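Side-chain contacts in uncharacterized protein (Bacteroides ovatus, PDB 3P02), which is of unknown function but probably joins an N-terminal domain of immunoglobulin-like E-set type to a C-terminal domain built on a large antiparallel beta sheet: residues A137-P140 against R141-Y144; R83-P86 against Q87-S91; T280-P283 against N284-I287; D206-N209 against Y210-F213; T97-A100 against G101-H104. All blocks are in the same frame, centred on the assembly; numbering follows the deposited sequence.

Contact 1. Residues A137-P140 against R141-Y144; sequences AVNP and RKYY
The carbonyl of Asn139 meets Tyr143 twice, once at the backbone and once at the ring. Tyr143 N donates to Asn139 O over 3.3 Å, approaching nearly along the C=O axis with an N-H...O angle of 153°. The same oxygen lies 3.2 Å from Tyr143 CD2, placed obliquely to the ring, while Asn139 CB packs 3.7 Å from Tyr143 CE2. Val138 O comes to the ring edge, near its plane, 4.1 Å from Tyr143 CD2. Tyr143 reaches back over the preceding residues because its CG stands anti to its own carbonyl carbon and beside the backbone N (chi1 -66°). One ring face is covered by the aliphatic part of Lys142, whose CG sits over the ring centre. The backbone bond closes an i to i+4 turn at a bend between strands 122-130 and 146-154, and a type I beta turn from Arg141 to Tyr144 overlaps it, held by Tyr144 N to Arg141 O at 3.1 Å. Asn139 itself takes up left-handed backbone angles, which turn the chain into Pro140. Farther out, Tyr143 OH is hydrogen-bonded to Asp6, and its side chain touches Lys10, tying the bend to the N-terminal part of the chain. The bent side chain of Arg141 leads away from the turn to a salt bridge with Glu72.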
loop_
_atom_site.group_PDB
_atom_site.type_symbol
_atom_site.label_atom_id
_atom_site.label_comp_id
_atom_site.label_asym_id
_atom_site.label_seq_id
_atom_site.Cartn_x
_atom_site.Cartn_y
_atom_site.Cartn_z
ATOM N N ALA A 137 26.153 3.155 17.227
ATOM C CA ALA A 137 26.351 1.861 16.558
ATOM C C ALA A 137 26.144 0.709 17.554
ATOM O O ALA A 137 26.327 -0.450 17.183
ATOM C CB ALA A 137 27.768 1.801 15.975
ATOM N N VAL A 138 25.824 1.022 18.822
ATOM C CA VAL A 138 25.656 0.003 19.888
ATOM C C VAL A 138 24.175 -0.197 20.143
ATOM O O VAL A 138 23.481 0.774 20.426
ATOM C CB VAL A 138 26.374 0.396 21.199
ATOM C CG1 VAL A 138 26.227 -0.703 22.265
ATOM C CG2 VAL A 138 27.844 0.718 20.947
ATOM N N ASN A 139 23.688 -1.453 20.060
ATOM C CA ASN A 139 22.277 -1.790 20.302
ATOM C C ASN A 139 21.344 -0.857 19.523
ATOM O O ASN A 139 20.412 -0.317 20.115
ATOM C CB ASN A 139 21.972 -1.716 21.822
ATOM C CG ASN A 139 22.597 -2.863 22.561
ATOM O OD1 ASN A 139 22.857 -3.882 21.965
ATOM N ND2 ASN A 139 22.810 -2.736 23.857
ATOM N N PRO A 140 21.544 -0.666 18.196
ATOM C CA PRO A 140 20.697 0.303 17.467
ATOM C C PRO A 140 19.226 -0.097 17.429
ATOM O O PRO A 140 18.346 0.769 17.375
ATOM C CB PRO A 140 21.322 0.324 16.070
ATOM C CG PRO A 140 21.980 -1.034 15.939
ATOM C CD PRO A 140 22.561 -1.262 17.305
ATOM N N ARG A 141 18.949 -1.406 17.433
ATOM C CA ARG A 141 17.583 -1.913 17.373
ATOM C C ARG A 141 16.848 -1.637 18.706
ATOM O O ARG A 141 15.722 -1.106 18.695
ATOM C CB ARG A 141 17.616 -3.409 17.044
ATOM C CG ARG A 141 16.271 -4.100 16.936
ATOM C CD ARG A 141 16.485 -5.556 16.541
ATOM N NE ARG A 141 16.611 -5.704 15.098
ATOM C CZ ARG A 141 16.812 -6.868 14.490
ATOM N NH1 ARG A 141 16.950 -7.977 15.198
ATOM N NH2 ARG A 141 16.892 -6.926 13.171
ATOM N N LYS A 142 17.493 -1.975 19.831
ATOM C CA LYS A 142 16.946 -1.796 21.168
ATOM C C LYS A 142 16.538 -0.334 21.398
ATOM O O LYS A 142 15.468 -0.074 21.963
ATOM C CB LYS A 142 17.955 -2.251 22.234
ATOM C CG LYS A 142 17.524 -1.963 23.672
ATOM C CD LYS A 142 18.584 -2.373 24.676
ATOM C CE LYS A 142 18.304 -1.824 26.067
ATOM N NZ LYS A 142 17.015 -2.314 26.638
ATOM N N TYR A 143 17.369 0.601 20.915
ATOM C CA TYR A 143 17.154 2.024 21.148
ATOM C C TYR A 143 16.457 2.746 20.010
ATOM O O TYR A 143 16.455 3.974 20.015
ATOM C CB TYR A 143 18.480 2.699 21.474
ATOM C CG TYR A 143 19.032 2.207 22.790
ATOM C CD1 TYR A 143 18.368 2.466 23.991
ATOM C CD2 TYR A 143 20.196 1.443 22.837
ATOM C CE1 TYR A 143 18.842 1.966 25.202
ATOM C CE2 TYR A 143 20.685 0.951 24.044
ATOM C CZ TYR A 143 20.000 1.207 25.223
ATOM O OH TYR A 143 20.485 0.731 26.416
ATOM N N TYR A 144 15.822 2.013 19.083
ATOM C CA TYR A 144 15.018 2.569 17.997
ATOM C C TYR A 144 15.746 3.676 17.221
ATOM O O TYR A 144 15.135 4.706 16.901
ATOM C CB TYR A 144 13.666 3.103 18.541
ATOM C CG TYR A 144 12.950 2.134 19.453
ATOM C CD1 TYR A 144 12.206 1.081 18.934
ATOM C CD2 TYR A 144 13.059 2.239 20.837
ATOM C CE1 TYR A 144 11.583 0.152 19.773
ATOM C CE2 TYR A 144 12.440 1.320 21.683
ATOM C CZ TYR A 144 11.685 0.291 21.147
ATOM O OH TYR A 144 11.058 -0.612 21.982
#

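Contact 2. Residues R83-P86 against Q87-S91; sequences RELP and QKYYS
Leu85 lies between two consecutive tyrosines and meets each with a different methyl. Its CD1 packs against Tyr89 CB at 3.8 Å, the two side chains running at a slant to one another, whereas CD2 touches Tyr90 CD2 at 3.7 Å as leucine and ring slide past each other in opposite directions. Pro86 lies alongside Tyr89, pointing the same way, with Pro86 CD 3.6 Å from Tyr89 CD2 and Pro86 CG at the ring edge. Tyr90 holds its CG between backbone N and carbonyl carbon (chi1 64°), an orientation that turns its ring edge to the leucine carbonyl, with Leu85 O 3.3 Å from Tyr90 CE2. One water receives a hydrogen bond from Tyr90 OH at 2.6 Å and donates to Leu85 O and to Glu84 OE2, linking the tyrosine hydroxyl to both backbone and carboxylate. Replacing Leu85 by alanine would probably open a gap between the tyrosines and deprive both of an apolar neighbour. Around this cluster, Trp122, Phe111 and Leu116 also pack on Leu85. Tyr89 N donates to Pro86 O at 3.0 Å, from above the carbonyl plane. This bond closes the short 3-10 segment 87-89, which carries the chain from strand 83-84 in one sheet to strand 90-91 in the other, a connection between sheets consistent with the E-set, immunoglobulin-like relationship of this family.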
loop_
_atom_site.group_PDB
_atom_site.type_symbol
_atom_site.label_atom_id
_atom_site.label_comp_id
_atom_site.label_asym_id
_atom_site.label_seq_id
_atom_site.Cartn_x
_atom_site.Cartn_y
_atom_site.Cartn_z
ATOM N N ARG A 83 11.690 -3.459 -1.287
ATOM C CA ARG A 83 12.712 -2.855 -2.132
ATOM C C ARG A 83 12.949 -1.458 -1.646
ATOM O O ARG A 83 12.002 -0.798 -1.212
ATOM C CB ARG A 83 12.232 -2.817 -3.600
ATOM C CG ARG A 83 12.021 -4.219 -4.186
ATOM C CD ARG A 83 11.527 -4.177 -5.617
ATOM N NE ARG A 83 12.464 -3.481 -6.508
ATOM C CZ ARG A 83 12.245 -3.262 -7.803
ATOM N NH1 ARG A 83 11.130 -3.694 -8.379
ATOM N NH2 ARG A 83 13.137 -2.606 -8.531
ATOM N N GLU A 84 14.203 -0.993 -1.699
ATOM C CA GLU A 84 14.484 0.369 -1.280
ATOM C C GLU A 84 13.750 1.362 -2.168
ATOM O O GLU A 84 13.875 1.308 -3.392
ATOM C CB GLU A 84 15.996 0.640 -1.290
ATOM C CG GLU A 84 16.340 2.050 -0.832
ATOM C CD GLU A 84 17.823 2.358 -0.966
ATOM O OE1 GLU A 84 18.643 1.512 -0.555
ATOM O OE2 GLU A 84 18.167 3.435 -1.500
ATOM N N LEU A 85 13.015 2.296 -1.545
ATOM C CA LEU A 85 12.317 3.313 -2.310
ATOM C C LEU A 85 13.346 4.213 -3.039
ATOM O O LEU A 85 14.199 4.820 -2.371
ATOM C CB LEU A 85 11.447 4.159 -1.351
ATOM C CG LEU A 85 10.636 5.276 -2.026
ATOM C CD1 LEU A 85 9.572 4.682 -2.956
ATOM C CD2 LEU A 85 9.960 6.168 -0.982
ATOM N N PRO A 86 13.323 4.304 -4.394
ATOM C CA PRO A 86 14.292 5.185 -5.078
ATOM C C PRO A 86 14.159 6.648 -4.639
ATOM O O PRO A 86 13.065 7.139 -4.294
ATOM C CB PRO A 86 13.958 5.011 -6.567
ATOM C CG PRO A 86 13.333 3.625 -6.617
ATOM C CD PRO A 86 12.478 3.581 -5.366
ATOM N N GLN A 87 15.309 7.340 -4.675
ATOM C CA GLN A 87 15.501 8.696 -4.189
ATOM C C GLN A 87 14.619 9.745 -4.911
ATOM O O GLN A 87 14.262 10.766 -4.314
ATOM C CB GLN A 87 17.021 9.023 -4.240
ATOM C CG GLN A 87 17.460 10.296 -4.870
ATOM C CD GLN A 87 18.634 10.806 -4.083
ATOM O OE1 GLN A 87 18.461 11.338 -2.989
ATOM N NE2 GLN A 87 19.854 10.565 -4.570
ATOM N N LYS A 88 14.213 9.476 -6.150
ATOM C CA LYS A 88 13.347 10.428 -6.844
ATOM C C LYS A 88 11.957 10.534 -6.197
ATOM O O LYS A 88 11.274 11.538 -6.388
ATOM C CB LYS A 88 13.224 10.078 -8.327
ATOM C CG LYS A 88 12.561 8.735 -8.627
ATOM C CD LYS A 88 12.375 8.636 -10.144
ATOM C CE LYS A 88 11.495 7.499 -10.542
ATOM N NZ LYS A 88 11.082 7.623 -11.968
ATOM N N TYR A 89 11.590 9.553 -5.353
ATOM C CA TYR A 89 10.275 9.560 -4.720
ATOM C C TYR A 89 10.212 10.247 -3.364
ATOM O O TYR A 89 9.100 10.369 -2.814
ATOM C CB TYR A 89 9.777 8.135 -4.554
ATOM C CG TYR A 89 9.557 7.451 -5.878
ATOM C CD1 TYR A 89 8.523 7.842 -6.721
ATOM C CD2 TYR A 89 10.382 6.409 -6.292
ATOM C CE1 TYR A 89 8.316 7.216 -7.948
ATOM C CE2 TYR A 89 10.176 5.766 -7.507
ATOM C CZ TYR A 89 9.142 6.179 -8.336
ATOM O OH TYR A 89 8.901 5.565 -9.543
ATOM N N TYR A 90 11.348 10.730 -2.823
ATOM C CA TYR A 90 11.240 11.371 -1.525
ATOM C C TYR A 90 12.305 12.422 -1.332
ATOM O O TYR A 90 13.307 12.467 -2.060
ATOM C CB TYR A 90 11.350 10.308 -0.370
ATOM C CG TYR A 90 12.699 9.617 -0.317
ATOM C CD1 TYR A 90 13.794 10.218 0.316
ATOM C CD2 TYR A 90 12.914 8.419 -0.992
ATOM C CE1 TYR A 90 15.059 9.622 0.294
ATOM C CE2 TYR A 90 14.171 7.810 -1.008
ATOM C CZ TYR A 90 15.242 8.421 -0.371
ATOM O OH TYR A 90 16.478 7.835 -0.424
ATOM N N SER A 91 12.107 13.238 -0.289
ATOM C CA SER A 91 13.120 14.185 0.165
ATOM C C SER A 91 12.971 14.422 1.654
ATOM O O SER A 91 11.865 14.461 2.192
ATOM C CB SER A 91 13.089 15.496 -0.611
ATOM O OG SER A 91 11.998 16.318 -0.239
HETATM O O HOH W 1 16.734 5.651 -1.830
#

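Contact 3. Residues T280-P283 against N284-I287; sequences TSVP and NYEI
A type II beta turn from Val282 to Tyr285 forms the exposed end of the connection between the long antiparallel strands 262-278 and 287-302, and Val282 and Tyr285 meet across it with both backbone and side chains. Tyr285 N donates to Val282 O at 3.1 Å; the donor stands above the carbonyl plane, and the N-H...O angle of 139° leaves the bond well bent. Pro283 and Asn284 occupy the two corners. The ring of Pro283 fixes phi near the value needed at the first corner, while Asn284 supplies the left-handed backbone conformation of the second, a position that asparagine accepts more readily than most residues with a side chain.

Beside the turn bond, the side chains of Val282 and Tyr285 lie next to each other and point the same way. Val282 CG1, anti to the backbone N (chi1 -180°), touches Tyr285 CB at 3.7 Å and lies obliquely to the tyrosine ring. The other methyl, Val282 CG2, comes 4.3 Å from Ile287 CG1, where strand 287-302 begins, but this looser approach is doubtful because Ile287 adopts two conformers. Before the turn, Ser281 OG is hydrogen-bonded to Asp278, fastening the base of the connection to the end of strand 262-278. Inside the bend a water sits between the two arms: it accepts from Val282 N at 2.9 Å and lies 2.8 Å from Tyr285 O.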
loop_
_atom_site.group_PDB
_atom_site.type_symbol
_atom_site.label_atom_id
_atom_site.label_comp_id
_atom_site.label_asym_id
_atom_site.label_seq_id
_atom_site.Cartn_x
_atom_site.Cartn_y
_atom_site.Cartn_z
ATOM N N THR A 280 1.770 -20.327 -15.812
ATOM C CA THR A 280 2.945 -20.453 -14.942
ATOM C C THR A 280 2.732 -21.355 -13.722
ATOM O O THR A 280 3.740 -21.791 -13.161
ATOM C CB THR A 280 3.410 -19.049 -14.463
ATOM O OG1 THR A 280 2.305 -18.376 -13.850
ATOM C CG2 THR A 280 3.943 -18.173 -15.612
ATOM N N SER A 281 1.478 -21.620 -13.286
ATOM C CA SER A 281 1.247 -22.468 -12.085
ATOM C C SER A 281 1.652 -23.910 -12.277
ATOM O O SER A 281 2.155 -24.542 -11.335
ATOM C CB SER A 281 -0.232 -22.491 -11.706
ATOM O OG SER A 281 -0.628 -21.244 -11.184
ATOM N N VAL A 282 1.295 -24.469 -13.448
ATOM C CA VAL A 282 1.489 -25.880 -13.708
ATOM C C VAL A 282 2.680 -26.040 -14.617
ATOM O O VAL A 282 2.674 -25.509 -15.730
ATOM C CB VAL A 282 0.227 -26.590 -14.294
ATOM C CG1 VAL A 282 0.486 -28.077 -14.540
ATOM C CG2 VAL A 282 -0.993 -26.403 -13.398
ATOM N N PRO A 283 3.695 -26.813 -14.180
ATOM C CA PRO A 283 4.866 -27.021 -15.040
ATOM C C PRO A 283 4.499 -27.424 -16.459
ATOM O O PRO A 283 3.722 -28.369 -16.674
ATOM C CB PRO A 283 5.612 -28.167 -14.344
ATOM C CG PRO A 283 5.259 -28.007 -12.900
ATOM C CD PRO A 283 3.849 -27.500 -12.873
ATOM N N ASN A 284 5.052 -26.658 -17.430
ATOM C CA ASN A 284 4.972 -26.894 -18.874
ATOM C C ASN A 284 3.531 -27.031 -19.350
ATOM O O ASN A 284 3.247 -27.756 -20.296
ATOM C CB ASN A 284 5.814 -28.156 -19.259
ATOM C CG ASN A 284 7.296 -27.993 -19.013
ATOM O OD1 ASN A 284 7.840 -26.882 -19.004
ATOM N ND2 ASN A 284 7.977 -29.094 -18.756
ATOM N N TYR A 285 2.613 -26.321 -18.693
ATOM C CA TYR A 285 1.214 -26.451 -19.053
ATOM C C TYR A 285 0.508 -25.103 -18.887
ATOM O O TYR A 285 1.036 -24.177 -18.253
ATOM C CB TYR A 285 0.547 -27.567 -18.227
ATOM C CG TYR A 285 -0.741 -28.062 -18.840
ATOM C CD1 TYR A 285 -0.757 -28.643 -20.109
ATOM C CD2 TYR A 285 -1.960 -27.864 -18.198
ATOM C CE1 TYR A 285 -1.956 -29.024 -20.717
ATOM C CE2 TYR A 285 -3.165 -28.261 -18.791
ATOM C CZ TYR A 285 -3.154 -28.843 -20.047
ATOM O OH TYR A 285 -4.339 -29.215 -20.637
ATOM N N GLU A 286 -0.661 -25.004 -19.512
ATOM C CA GLU A 286 -1.505 -23.807 -19.556
ATOM C C GLU A 286 -2.919 -24.131 -19.195
ATOM O O GLU A 286 -3.478 -25.055 -19.791
ATOM C CB GLU A 286 -1.528 -23.255 -20.988
ATOM C CG GLU A 286 -0.580 -22.128 -21.275
ATOM C CD GLU A 286 -0.908 -21.411 -22.570
ATOM O OE1 GLU A 286 -1.855 -21.829 -23.276
ATOM O OE2 GLU A 286 -0.228 -20.404 -22.868
ATOM N N ILE A 287 -3.531 -23.343 -18.289
ATOM C CA ILE A 287 -4.926 -23.532 -17.914
ATOM C C ILE A 287 -5.747 -22.348 -18.431
ATOM O O ILE A 287 -5.428 -21.193 -18.116
ATOM C CB ILE A 287 -5.103 -23.724 -16.388
ATOM C CG1 ILE A 287 -4.127 -24.787 -15.812
ATOM C CG2 ILE A 287 -6.564 -24.041 -16.044
ATOM C CD1 ILE A 287 -4.335 -26.184 -16.270
HETATM O O HOH W 2 0.101 -23.281 -15.753
#

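Contact 4. Residues D206-N209 against Y210-F213; sequences DRIN and YKVF
Asp206 and Tyr210 cross at an angle, the carboxylate and ring planes 54° apart, with Asp206 OD2 3.6 Å from Tyr210 CE2. Asp206 holds CG between its backbone N and carbonyl carbon (chi1 65°), which brings the carboxylate up beside the ring. Asp206 O also lies at the ring edge, 3.4 Å from Tyr210 CD2, while Asn209 O stands over one face. Both polar ends converge on Thr280, whose hydroxyl bonds Asp206 OD2 and Tyr210 OH; Arg200 adds a salt bridge to the carboxylate and a cation-pi contact to the ring. A leucine replacing Tyr210 would probably leave Thr280 without its phenolic partner and Arg200 without an aromatic ring to pack on. On another side of the turn, Lys211 bends at chi3 (67°) and runs alongside Ile208, its CD 4.0 Å from Ile208 CG2, before its amine reaches a cation-pi contact with Phe194. Tyr210 N donates to Arg207 O at 2.9 Å, and Lys211 N makes a weak bond to Ile208 O at 3.4 Å. These i to i+3 bonds are those of a 3-10 turn, here leading directly into strand 211-220 of the large antiparallel sheet.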
loop_
_atom_site.group_PDB
_atom_site.type_symbol
_atom_site.label_atom_id
_atom_site.label_comp_id
_atom_site.label_asym_id
_atom_site.label_seq_id
_atom_site.Cartn_x
_atom_site.Cartn_y
_atom_site.Cartn_z
ATOM N N ASP A 206 4.936 -14.618 -9.492
ATOM C CA ASP A 206 4.576 -14.292 -10.879
ATOM C C ASP A 206 3.456 -13.248 -11.006
ATOM O O ASP A 206 2.914 -13.075 -12.102
ATOM C CB ASP A 206 4.140 -15.595 -11.613
ATOM C CG ASP A 206 2.870 -16.242 -11.080
ATOM O OD1 ASP A 206 2.152 -15.588 -10.252
ATOM O OD2 ASP A 206 2.594 -17.394 -11.463
ATOM N N ARG A 207 3.145 -12.506 -9.910
ATOM C CA ARG A 207 1.965 -11.637 -9.920
ATOM C C ARG A 207 1.907 -10.604 -11.064
ATOM O O ARG A 207 0.826 -10.375 -11.589
ATOM C CB ARG A 207 1.794 -10.944 -8.569
ATOM C CG ARG A 207 2.888 -9.947 -8.230
ATOM C CD ARG A 207 2.783 -9.530 -6.783
ATOM N NE ARG A 207 3.820 -8.555 -6.448
ATOM C CZ ARG A 207 5.078 -8.879 -6.190
ATOM N NH1 ARG A 207 5.461 -10.156 -6.198
ATOM N NH2 ARG A 207 5.959 -7.936 -5.870
ATOM N N ILE A 208 3.047 -9.976 -11.451
ATOM C CA ILE A 208 2.949 -8.949 -12.524
ATOM C C ILE A 208 2.341 -9.531 -13.810
ATOM O O ILE A 208 1.650 -8.823 -14.527
ATOM C CB ILE A 208 4.332 -8.327 -12.809
ATOM C CG1 ILE A 208 4.785 -7.519 -11.575
ATOM C CG2 ILE A 208 4.287 -7.443 -14.078
ATOM C CD1 ILE A 208 6.318 -6.979 -11.703
ATOM N N ASN A 209 2.585 -10.816 -14.096
ATOM C CA ASN A 209 2.034 -11.446 -15.307
ATOM C C ASN A 209 0.509 -11.480 -15.340
ATOM O O ASN A 209 -0.068 -11.734 -16.402
ATOM C CB ASN A 209 2.506 -12.900 -15.368
ATOM C CG ASN A 209 4.001 -13.003 -15.431
ATOM O OD1 ASN A 209 4.657 -12.179 -16.070
ATOM N ND2 ASN A 209 4.527 -14.085 -14.889
ATOM N N TYR A 210 -0.134 -11.322 -14.150
ATOM C CA TYR A 210 -1.582 -11.503 -14.000
ATOM C C TYR A 210 -2.310 -10.199 -13.704
ATOM O O TYR A 210 -3.464 -10.222 -13.308
ATOM C CB TYR A 210 -1.852 -12.578 -12.904
ATOM C CG TYR A 210 -1.361 -13.914 -13.414
ATOM C CD1 TYR A 210 -2.125 -14.660 -14.307
ATOM C CD2 TYR A 210 -0.073 -14.372 -13.112
ATOM C CE1 TYR A 210 -1.625 -15.807 -14.908
ATOM C CE2 TYR A 210 0.437 -15.531 -13.707
ATOM C CZ TYR A 210 -0.352 -16.252 -14.589
ATOM O OH TYR A 210 0.146 -17.385 -15.187
ATOM N N LYS A 211 -1.646 -9.075 -13.894
ATOM C CA LYS A 211 -2.272 -7.772 -13.659
ATOM C C LYS A 211 -3.441 -7.484 -14.613
ATOM O O LYS A 211 -3.321 -7.592 -15.845
ATOM C CB LYS A 211 -1.231 -6.662 -13.823
ATOM C CG LYS A 211 -0.250 -6.592 -12.648
ATOM C CD LYS A 211 0.932 -5.648 -12.919
ATOM C CE LYS A 211 0.494 -4.200 -13.014
ATOM N NZ LYS A 211 1.618 -3.306 -13.427
ATOM N N VAL A 212 -4.576 -7.103 -14.019
ATOM C CA VAL A 212 -5.776 -6.703 -14.764
ATOM C C VAL A 212 -6.111 -5.296 -14.311
ATOM O O VAL A 212 -6.291 -5.062 -13.110
ATOM C CB VAL A 212 -6.957 -7.679 -14.563
ATOM C CG1 VAL A 212 -8.198 -7.142 -15.283
ATOM C CG2 VAL A 212 -6.593 -9.080 -15.068
ATOM N N PHE A 213 -6.152 -4.365 -15.257
ATOM C CA PHE A 213 -6.391 -2.964 -14.966
ATOM C C PHE A 213 -7.861 -2.630 -15.053
ATOM O O PHE A 213 -8.575 -3.156 -15.912
ATOM C CB PHE A 213 -5.619 -2.087 -15.953
ATOM C CG PHE A 213 -4.109 -2.187 -15.868
ATOM C CD1 PHE A 213 -3.419 -3.195 -16.546
ATOM C CD2 PHE A 213 -3.382 -1.300 -15.084
ATOM C CE1 PHE A 213 -2.021 -3.328 -16.418
ATOM C CE2 PHE A 213 -1.988 -1.416 -14.970
ATOM C CZ PHE A 213 -1.317 -2.422 -15.644
#

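Contact 5. Residues T97-A100 against G101-H104; sequences TIPA and GQSH
Pro99 and Gln102 make the close part of this tight turn, their side chains crossing so that Gln102 OE1 comes within 3.2 Å of Pro99 CD. The backbone closes a type II beta turn: Gln102 N donates to Pro99 O at 3.1 Å, with an N-H...O angle of 151° and the donor above the carbonyl plane. Gln102 CG is anti to the backbone N (chi1 -171°) and the chain continues extended, which carries its amide past the proline and lets NE2 donate to His104 O at 2.8 Å. That acceptor lies close to the amide plane, so the bond helps fix the amide rotation while OE1 faces the proline ring. On the inner side, Ile98 CG2 packs 3.4 Å from Gln102 O and reaches toward His104 O at 3.8 Å.

The outer side is different. Ala100 and Gly101 form the exposed corners and add little side-chain contact; a CB on Gly101 would collide with Ala100 O at its positive phi of 89°. A water lies 3.0 Å from Pro99 O. The turn links strand 95-98 to strand 104-112, which belong to different sheets. The side chain of Ile98 packs on Val57 of strand 55-61 and on Val43 and Val45 of strand 36-45, while Ala100 N is held by Asp54 and Ser103 pairs through its backbone with Val45.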
loop_
_atom_site.group_PDB
_atom_site.type_symbol
_atom_site.label_atom_id
_atom_site.label_comp_id
_atom_site.label_asym_id
_atom_site.label_seq_id
_atom_site.Cartn_x
_atom_site.Cartn_y
_atom_site.Cartn_z
ATOM N N THR A 97 18.620 20.760 14.057
ATOM C CA THR A 97 19.092 21.176 15.363
ATOM C C THR A 97 17.928 21.011 16.332
ATOM O O THR A 97 16.807 21.463 16.041
ATOM C CB THR A 97 19.628 22.611 15.343
ATOM O OG1 THR A 97 20.841 22.609 14.591
ATOM C CG2 THR A 97 19.905 23.134 16.761
ATOM N N ILE A 98 18.165 20.287 17.440
ATOM C CA ILE A 98 17.179 20.163 18.502
ATOM C C ILE A 98 17.676 21.070 19.628
ATOM O O ILE A 98 18.712 20.775 20.229
ATOM C CB ILE A 98 16.911 18.713 18.984
ATOM C CG1 ILE A 98 16.561 17.764 17.819
ATOM C CG2 ILE A 98 15.817 18.716 20.071
ATOM C CD1 ILE A 98 16.473 16.261 18.258
ATOM N N PRO A 99 16.996 22.202 19.895
ATOM C CA PRO A 99 17.471 23.112 20.958
ATOM C C PRO A 99 17.520 22.472 22.342
ATOM O O PRO A 99 16.721 21.587 22.652
ATOM C CB PRO A 99 16.432 24.241 20.945
ATOM C CG PRO A 99 15.804 24.181 19.595
ATOM C CD PRO A 99 15.765 22.713 19.256
ATOM N N ALA A 100 18.442 22.966 23.206
ATOM C CA ALA A 100 18.515 22.511 24.592
ATOM C C ALA A 100 17.157 22.782 25.252
ATOM O O ALA A 100 16.519 23.790 24.942
ATOM C CB ALA A 100 19.621 23.277 25.318
ATOM N N GLY A 101 16.696 21.873 26.098
ATOM C CA GLY A 101 15.399 22.044 26.752
ATOM C C GLY A 101 14.220 21.464 25.976
ATOM O O GLY A 101 13.114 21.372 26.519
ATOM N N GLN A 102 14.441 21.077 24.694
ATOM C CA GLN A 102 13.412 20.487 23.817
ATOM C C GLN A 102 13.690 18.979 23.686
ATOM O O GLN A 102 14.787 18.610 23.300
ATOM C CB GLN A 102 13.432 21.199 22.455
ATOM C CG GLN A 102 12.293 20.834 21.546
ATOM C CD GLN A 102 12.391 21.533 20.209
ATOM O OE1 GLN A 102 12.698 22.729 20.102
ATOM N NE2 GLN A 102 12.074 20.815 19.163
ATOM N N SER A 103 12.761 18.108 24.091
ATOM C CA SER A 103 13.065 16.664 24.042
ATOM C C SER A 103 12.385 15.964 22.852
ATOM O O SER A 103 12.382 14.736 22.757
ATOM C CB SER A 103 12.653 15.988 25.342
ATOM O OG SER A 103 11.241 15.874 25.381
ATOM N N HIS A 104 11.811 16.750 21.964
ATOM C CA HIS A 104 11.130 16.211 20.804
ATOM C C HIS A 104 11.571 16.970 19.561
ATOM O O HIS A 104 12.047 18.103 19.650
ATOM C CB HIS A 104 9.597 16.345 21.008
ATOM C CG HIS A 104 9.169 17.774 21.182
ATOM N ND1 HIS A 104 8.759 18.538 20.103
ATOM C CD2 HIS A 104 9.180 18.554 22.291
ATOM C CE1 HIS A 104 8.502 19.745 20.596
ATOM N NE2 HIS A 104 8.751 19.809 21.901
HETATM O O HOH W 3 17.150 18.801 23.733
#

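In the fold
All five contacts are local turns, but they differ in depth. Contacts 1, 3 and 5 lie at the surface, each at a connection between strands, and depend mainly on one backbone bond with proline at or beside the bend. Contacts 2 and 4 are partly buried: the first sets leucine and proline against tyrosines, the second sets a tyrosine among charged and hydroxyl groups. Contacts 2 and 5 each join a strand of the mixed sheet (83-84, 95-98) to one of the four-stranded antiparallel sheet (90-91, 104-112), whereas contacts 3 and 4 share the C-terminal domain and touch through Thr280. Contacts 3 and 5 are farthest apart, their centres about 61 Å from each other.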